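Local coordinates for protein profilin-2 (Acanthamoeba castellanii, PDB 1F2K) that binds actin monomers one to one, holding back polymerization at high concentration and promoting it at low, and also binds PIP2 and poly-L-proline, at residues G14-A19 and N111-L116; A43-A48 and R75-K80. All blocks are in the same frame, centred on the assembly; numbering follows the deposited sequence.

Contact 1: G14-A19 and N111-L116; sequences GAVTQA and NVVEKL
Ala15 and Val112 meet methyl to methyl where the turn that follows helix 2-11 passes the C-terminal helix 106-121. Ala15 CB lies 3.2 Å from Val112 CG2, shorter than carbons normally pack, and 3.7 Å from Val112 CB, so the alanine methyl sits against one branch of the valine and the carbon it springs from. Val112 has CG1 anti to its backbone N (chi1 172°), which leaves CG2 beside that nitrogen as the branch offered to Ala15. The two backbones also come nearest here, with 6.6 Å between Ala15 CA and Val112 CA. One residue along on each side, Val16 CG1 reaches Val113 CG2 at 4.1 Å, an ordinary van der Waals distance, and the two valines cross at about a right angle. In profilins the N- and C-terminal helices lie together on one face of the central antiparallel sheet, and here the turn leaving the first is packed against the second: Val112 also touches Leu10 of the N-terminal helix, while Val113 continues onto Leu96, Ile87 and Val89 of the sheet. Lys115, an actin-binding residue, lies on the same helix but takes no part in this apolar patch. No hydrogen bond or charge pair joins the segments: the turn is held against the helix by the fit of small and branched aliphatic groups, apparently tighter at Ala15 than at Val16.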
ATOM      1  N   GLY A  14     -10.280 -10.713   0.774  1.00 34.25           N
ATOM      2  CA  GLY A  14      -9.590 -11.814   0.110  1.00 29.26           C
ATOM      3  C   GLY A  14      -8.616 -11.385  -1.000  1.00 35.85           C
ATOM      4  O   GLY A  14      -7.831 -12.197  -1.492  1.00 29.88           O
ATOM      5  N   ALA A  15      -8.668 -10.111  -1.392  1.00 32.69           N
ATOM      6  CA  ALA A  15      -7.804  -9.572  -2.442  1.00 40.82           C
ATOM      7  C   ALA A  15      -6.368  -9.237  -2.036  1.00 36.90           C
ATOM      8  O   ALA A  15      -5.491  -9.141  -2.897  1.00 34.38           O
ATOM      9  CB  ALA A  15      -8.448  -8.341  -3.034  1.00 53.18           C
ATOM     10  N   VAL A  16      -6.130  -9.006  -0.749  1.00 34.22           N
ATOM     11  CA  VAL A  16      -4.766  -8.735  -0.295  1.00 26.71           C
ATOM     12  C   VAL A  16      -4.627  -9.661   0.898  1.00 31.59           C
ATOM     13  O   VAL A  16      -5.622  -9.965   1.569  1.00 33.94           O
ATOM     14  CB  VAL A  16      -4.557  -7.257   0.130  1.00 20.49           C
ATOM     15  CG1 VAL A  16      -4.909  -6.370  -0.989  1.00 13.63           C
ATOM     16  CG2 VAL A  16      -5.395  -6.906   1.371  1.00 29.92           C
ATOM     17  N   THR A  17      -3.415 -10.120   1.168  1.00 30.91           N
ATOM     18  CA  THR A  17      -3.218 -11.062   2.267  1.00 30.01           C
ATOM     19  C   THR A  17      -2.809 -10.295   3.495  1.00 26.77           C
ATOM     20  O   THR A  17      -2.986 -10.772   4.598  1.00 33.19           O
ATOM     21  CB  THR A  17      -2.114 -12.144   1.964  1.00 35.40           C
ATOM     22  OG1 THR A  17      -0.840 -11.651   2.388  1.00 52.63           O
ATOM     23  CG2 THR A  17      -1.986 -12.442   0.473  1.00 37.13           C
ATOM     24  N   GLN A  18      -2.295  -9.088   3.300  1.00 24.12           N
ATOM     25  CA  GLN A  18      -1.846  -8.236   4.407  1.00 25.63           C
ATOM     26  C   GLN A  18      -2.010  -6.765   4.021  1.00 23.18           C
ATOM     27  O   GLN A  18      -1.879  -6.427   2.840  1.00 24.04           O
ATOM     28  CB  GLN A  18      -0.372  -8.507   4.718  1.00 29.48           C
ATOM     29  CG  GLN A  18      -0.136  -9.783   5.466  1.00 28.49           C
ATOM     30  CD  GLN A  18       1.322 -10.024   5.807  1.00 34.18           C
ATOM     31  OE1 GLN A  18       2.218  -9.860   4.961  1.00 19.99           O
ATOM     32  NE2 GLN A  18       1.566 -10.452   7.041  1.00 29.71           N
ATOM     33  N   ALA A  19      -2.280  -5.890   4.987  1.00  7.69           N
ATOM     34  CA  ALA A  19      -2.473  -4.480   4.640  1.00  7.80           C
ATOM     35  C   ALA A  19      -2.280  -3.456   5.759  1.00 12.01           C
ATOM     36  O   ALA A  19      -2.485  -3.753   6.921  1.00 20.81           O
ATOM     37  CB  ALA A  19      -3.883  -4.302   3.991  1.00 11.95           C
ATOM     38  N   ASN A 111      -7.624  -3.429  -7.702  1.00 24.62           N
ATOM     39  CA  ASN A 111      -9.008  -2.989  -7.698  1.00 27.28           C
ATOM     40  C   ASN A 111      -9.495  -2.729  -6.249  1.00 25.77           C
ATOM     41  O   ASN A 111     -10.045  -1.686  -5.936  1.00 21.57           O
ATOM     42  CB  ASN A 111      -9.906  -4.034  -8.380  1.00 14.36           C
ATOM     43  CG  ASN A 111      -9.746  -4.057  -9.895  1.00 20.83           C
ATOM     44  OD1 ASN A 111      -9.104  -3.163 -10.490  1.00 28.27           O
ATOM     45  ND2 ASN A 111     -10.353  -5.068 -10.542  1.00 15.98           N
ATOM     46  N   VAL A 112      -9.245  -3.659  -5.356  1.00 12.17           N
ATOM     47  CA  VAL A 112      -9.703  -3.457  -4.013  1.00 22.61           C
ATOM     48  C   VAL A 112      -9.099  -2.211  -3.393  1.00 26.51           C
ATOM     49  O   VAL A 112      -9.836  -1.328  -2.952  1.00 29.05           O
ATOM     50  CB  VAL A 112      -9.421  -4.727  -3.191  1.00 28.00           C
ATOM     51  CG1 VAL A 112      -9.691  -4.528  -1.731  1.00 26.83           C
ATOM     52  CG2 VAL A 112     -10.346  -5.843  -3.734  1.00 41.89           C
ATOM     53  N   VAL A 113      -7.771  -2.113  -3.401  1.00 24.59           N
ATOM     54  CA  VAL A 113      -7.086  -0.969  -2.827  1.00 18.12           C
ATOM     55  C   VAL A 113      -7.465   0.370  -3.443  1.00 18.35           C
ATOM     56  O   VAL A 113      -7.742   1.308  -2.740  1.00 18.65           O
ATOM     57  CB  VAL A 113      -5.532  -1.144  -2.880  1.00 17.60           C
ATOM     58  CG1 VAL A 113      -4.835  -0.003  -2.110  1.00 14.16           C
ATOM     59  CG2 VAL A 113      -5.146  -2.437  -2.223  1.00 12.16           C
ATOM     60  N   GLU A 114      -7.446   0.471  -4.760  1.00 21.37           N
ATOM     61  CA  GLU A 114      -7.805   1.716  -5.412  1.00 13.81           C
ATOM     62  C   GLU A 114      -9.266   2.055  -5.139  1.00 13.86           C
ATOM     63  O   GLU A 114      -9.632   3.204  -5.158  1.00 28.68           O
ATOM     64  CB  GLU A 114      -7.602   1.590  -6.906  1.00 14.43           C
ATOM     65  CG  GLU A 114      -6.185   1.285  -7.285  1.00 23.99           C
ATOM     66  CD  GLU A 114      -5.384   2.557  -7.492  1.00 21.43           C
ATOM     67  OE1 GLU A 114      -5.988   3.642  -7.472  1.00 29.50           O
ATOM     68  OE2 GLU A 114      -4.177   2.482  -7.697  1.00 26.55           O
ATOM     69  N   LYS A 115     -10.101   1.053  -4.927  1.00 16.62           N
ATOM     70  CA  LYS A 115     -11.528   1.264  -4.648  1.00 17.48           C
ATOM     71  C   LYS A 115     -11.656   1.864  -3.240  1.00 15.60           C
ATOM     72  O   LYS A 115     -12.506   2.734  -3.003  1.00 19.35           O
ATOM     73  CB  LYS A 115     -12.300  -0.079  -4.718  1.00 16.29           C
ATOM     74  CG  LYS A 115     -13.837   0.029  -4.627  1.00 28.72           C
ATOM     75  CD  LYS A 115     -14.485  -1.385  -4.430  1.00 34.51           C
ATOM     76  CE  LYS A 115     -16.029  -1.345  -4.543  1.00 47.56           C
ATOM     77  NZ  LYS A 115     -16.602  -1.277  -5.954  1.00 42.19           N
ATOM     78  N   LEU A 116     -10.814   1.399  -2.314  1.00 15.65           N
ATOM     79  CA  LEU A 116     -10.831   1.924  -0.936  1.00 16.99           C
ATOM     80  C   LEU A 116     -10.336   3.368  -0.884  1.00 20.03           C
ATOM     81  O   LEU A 116     -10.825   4.190  -0.095  1.00 16.91           O
ATOM     82  CB  LEU A 116      -9.966   1.074   0.009  1.00 10.52           C
ATOM     83  CG  LEU A 116      -9.927   1.769   1.394  1.00 28.71           C
ATOM     84  CD1 LEU A 116     -11.384   1.949   1.887  1.00 25.42           C
ATOM     85  CD2 LEU A 116      -9.086   1.008   2.417  1.00 10.33           C
TER

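Contact 2: A43-A48 and R75-K80; sequences AALANA and RSVYGK
This is a small, buried, purely apolar contact between a helix and a sheet, made where helix 39-50 lies against strand 76-81. Val77 carries the strand's side of it, with its two methyls divided between two helix residues one turn apart. Its CG1, anti to the backbone N (chi1 170°), meets Leu45 CD1 at 4.0 Å; the leucine and valine side chains run past each other in opposite senses. Val77 CG2 turns to Ala48 and stands 4.5 Å from Ala48 CB, a looser touch. The CB of Leu45 leaves the helix obliquely to the strand and it is the far end of the side chain that makes the touch, whereas the CB of Ala48 points at the strand directly. In the profilin fold the central antiparallel sheet has helices on both faces, and the strand here serves both: Val77 faces helix 39-50, and the neighbouring Tyr78 is directed to the other face, where its side chain touches Ala110 of helix 106-121. Ile55 of helix 53-58 packs on both Ala48 and Val77, and Leu45 also rests on Thr88 of the adjoining strand. Across these segments the backbones stay well apart, the nearest pair being Ala48 CA and Val77 CA at 7.8 Å.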
ATOM      1  N   ALA A  43       7.859   6.368   5.204  1.00 39.20           N
ATOM      2  CA  ALA A  43       8.217   7.721   4.763  1.00 35.07           C
ATOM      3  C   ALA A  43       8.766   7.674   3.354  1.00 35.89           C
ATOM      4  O   ALA A  43       8.377   8.476   2.509  1.00 33.77           O
ATOM      5  CB  ALA A  43       9.265   8.311   5.697  1.00 32.54           C
ATOM      6  N   ALA A  44       9.673   6.724   3.107  1.00 27.36           N
ATOM      7  CA  ALA A  44      10.274   6.591   1.791  1.00 19.34           C
ATOM      8  C   ALA A  44       9.167   6.450   0.791  1.00 26.38           C
ATOM      9  O   ALA A  44       9.138   7.133  -0.242  1.00 36.75           O
ATOM     10  CB  ALA A  44      11.189   5.381   1.741  1.00 23.39           C
ATOM     11  N   LEU A  45       8.227   5.567   1.094  1.00 35.89           N
ATOM     12  CA  LEU A  45       7.100   5.354   0.186  1.00 24.56           C
ATOM     13  C   LEU A  45       6.383   6.690   0.029  1.00 27.12           C
ATOM     14  O   LEU A  45       6.091   7.152  -1.071  1.00 31.20           O
ATOM     15  CB  LEU A  45       6.151   4.309   0.776  1.00 27.86           C
ATOM     16  CG  LEU A  45       4.958   3.984  -0.112  1.00 33.86           C
ATOM     17  CD1 LEU A  45       5.406   3.511  -1.513  1.00 15.86           C
ATOM     18  CD2 LEU A  45       4.151   2.935   0.603  1.00 32.36           C
ATOM     19  N   ALA A  46       6.100   7.319   1.143  1.00 22.55           N
ATOM     20  CA  ALA A  46       5.414   8.576   1.064  1.00 31.29           C
ATOM     21  C   ALA A  46       6.163   9.502   0.107  1.00 24.39           C
ATOM     22  O   ALA A  46       5.530  10.166  -0.731  1.00 29.95           O
ATOM     23  CB  ALA A  46       5.286   9.210   2.477  1.00 26.87           C
ATOM     24  N   ASN A  47       7.497   9.552   0.215  1.00 30.31           N
ATOM     25  CA  ASN A  47       8.263  10.450  -0.663  1.00 32.23           C
ATOM     26  C   ASN A  47       8.153  10.102  -2.148  1.00 35.64           C
ATOM     27  O   ASN A  47       8.099  11.020  -3.003  1.00 30.63           O
ATOM     28  CB  ASN A  47       9.742  10.510  -0.305  1.00 37.05           C
ATOM     29  CG  ASN A  47      10.522  11.488  -1.241  1.00 59.19           C
ATOM     30  OD1 ASN A  47      10.407  12.709  -1.111  1.00 61.35           O
ATOM     31  ND2 ASN A  47      11.280  10.941  -2.203  1.00 52.45           N
ATOM     32  N   ALA A  48       8.132   8.789  -2.435  1.00 26.21           N
ATOM     33  CA  ALA A  48       7.989   8.244  -3.793  1.00 20.17           C
ATOM     34  C   ALA A  48       6.876   8.830  -4.598  1.00 25.91           C
ATOM     35  O   ALA A  48       7.008   9.014  -5.804  1.00 31.75           O
ATOM     36  CB  ALA A  48       7.813   6.730  -3.736  1.00 21.97           C
ATOM     37  N   ARG A  75      -0.400   9.196  -7.629  1.00 33.75           N
ATOM     38  CA  ARG A  75      -1.475   8.590  -6.853  1.00 29.90           C
ATOM     39  C   ARG A  75      -1.152   7.153  -6.467  1.00 28.30           C
ATOM     40  O   ARG A  75      -1.445   6.731  -5.345  1.00 24.07           O
ATOM     41  CB  ARG A  75      -2.800   8.623  -7.618  1.00 29.38           C
ATOM     42  CG  ARG A  75      -3.833   7.705  -7.035  1.00 28.47           C
ATOM     43  CD  ARG A  75      -5.240   7.956  -7.581  1.00 33.83           C
ATOM     44  NE  ARG A  75      -6.071   6.781  -7.355  1.00 21.54           N
ATOM     45  CZ  ARG A  75      -7.337   6.828  -7.003  1.00 25.51           C
ATOM     46  NH1 ARG A  75      -7.954   7.998  -6.816  1.00 29.62           N
ATOM     47  NH2 ARG A  75      -8.001   5.698  -6.862  1.00 29.00           N
ATOM     48  N   SER A  76      -0.519   6.416  -7.387  1.00 34.73           N
ATOM     49  CA  SER A  76      -0.223   5.007  -7.134  1.00 31.57           C
ATOM     50  C   SER A  76       1.222   4.539  -7.248  1.00 31.92           C
ATOM     51  O   SER A  76       2.015   5.030  -8.054  1.00 34.10           O
ATOM     52  CB  SER A  76      -1.100   4.163  -8.059  1.00 34.21           C
ATOM     53  OG  SER A  76      -2.454   4.646  -8.094  1.00 27.26           O
ATOM     54  N   VAL A  77       1.582   3.589  -6.405  1.00 28.12           N
ATOM     55  CA  VAL A  77       2.911   3.023  -6.478  1.00 24.94           C
ATOM     56  C   VAL A  77       2.703   1.531  -6.203  1.00 26.69           C
ATOM     57  O   VAL A  77       2.158   1.131  -5.171  1.00 34.84           O
ATOM     58  CB  VAL A  77       3.872   3.629  -5.475  1.00 22.31           C
ATOM     59  CG1 VAL A  77       5.128   2.824  -5.468  1.00 19.58           C
ATOM     60  CG2 VAL A  77       4.231   5.067  -5.847  1.00 23.92           C
ATOM     61  N   TYR A  78       3.092   0.725  -7.182  1.00 27.24           N
ATOM     62  CA  TYR A  78       2.944  -0.713  -7.136  1.00 28.44           C
ATOM     63  C   TYR A  78       4.300  -1.348  -7.270  1.00 27.28           C
ATOM     64  O   TYR A  78       5.100  -0.934  -8.107  1.00 29.28           O
ATOM     65  CB  TYR A  78       2.127  -1.216  -8.317  1.00 25.25           C
ATOM     66  CG  TYR A  78       0.672  -0.856  -8.425  1.00 27.95           C
ATOM     67  CD1 TYR A  78       0.034   0.011  -7.532  1.00 36.61           C
ATOM     68  CD2 TYR A  78      -0.061  -1.337  -9.475  1.00 20.39           C
ATOM     69  CE1 TYR A  78      -1.338   0.383  -7.718  1.00 18.81           C
ATOM     70  CE2 TYR A  78      -1.396  -0.980  -9.667  1.00 27.57           C
ATOM     71  CZ  TYR A  78      -2.038  -0.125  -8.801  1.00 35.24           C
ATOM     72  OH  TYR A  78      -3.367   0.215  -9.083  1.00 30.65           O
ATOM     73  N   GLY A  79       4.516  -2.385  -6.477  1.00 31.87           N
ATOM     74  CA  GLY A  79       5.747  -3.148  -6.510  1.00 37.13           C
ATOM     75  C   GLY A  79       5.407  -4.601  -6.820  1.00 44.54           C
ATOM     76  O   GLY A  79       4.253  -5.020  -6.687  1.00 41.34           O
ATOM     77  N   LYS A  80       6.384  -5.373  -7.293  1.00 53.04           N
ATOM     78  CA  LYS A  80       6.144  -6.795  -7.552  1.00 50.17           C
ATOM     79  C   LYS A  80       7.386  -7.582  -7.172  1.00 47.70           C
ATOM     80  O   LYS A  80       8.500  -7.028  -7.144  1.00 51.70           O
ATOM     81  CB  LYS A  80       5.736  -7.068  -9.012  1.00 44.71           C
ATOM     82  CG  LYS A  80       6.852  -7.230 -10.012  1.00 49.66           C
ATOM     83  CD  LYS A  80       6.475  -8.164 -11.185  1.00 46.31           C
ATOM     84  CE  LYS A  80       5.270  -7.656 -12.003  1.00 58.33           C
ATOM     85  NZ  LYS A  80       5.040  -8.359 -13.326  1.00 55.27           N
TER

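From the N terminus, the chain leaves helix 2-11 through 14-19, whose partner 111-116 comes only near the C terminus, so contact 1 closes a loop of 91 residues and joins the turn after the N-terminal helix to the C-terminal helix. Within it, helix 39-50 is followed by helix 53-58 and two strand segments before 75-80 completes contact 2, a nested loop of 26 residues that joins helix 39-50 to strand 76-81. The contact centres are about 16 Å apart, on opposite sides of the chain's centre, yet both reach the same sheet. Glu114 bridges them: its OE2 probably accepts hydrogen bonds from Ser76 OG and Tyr78 OH.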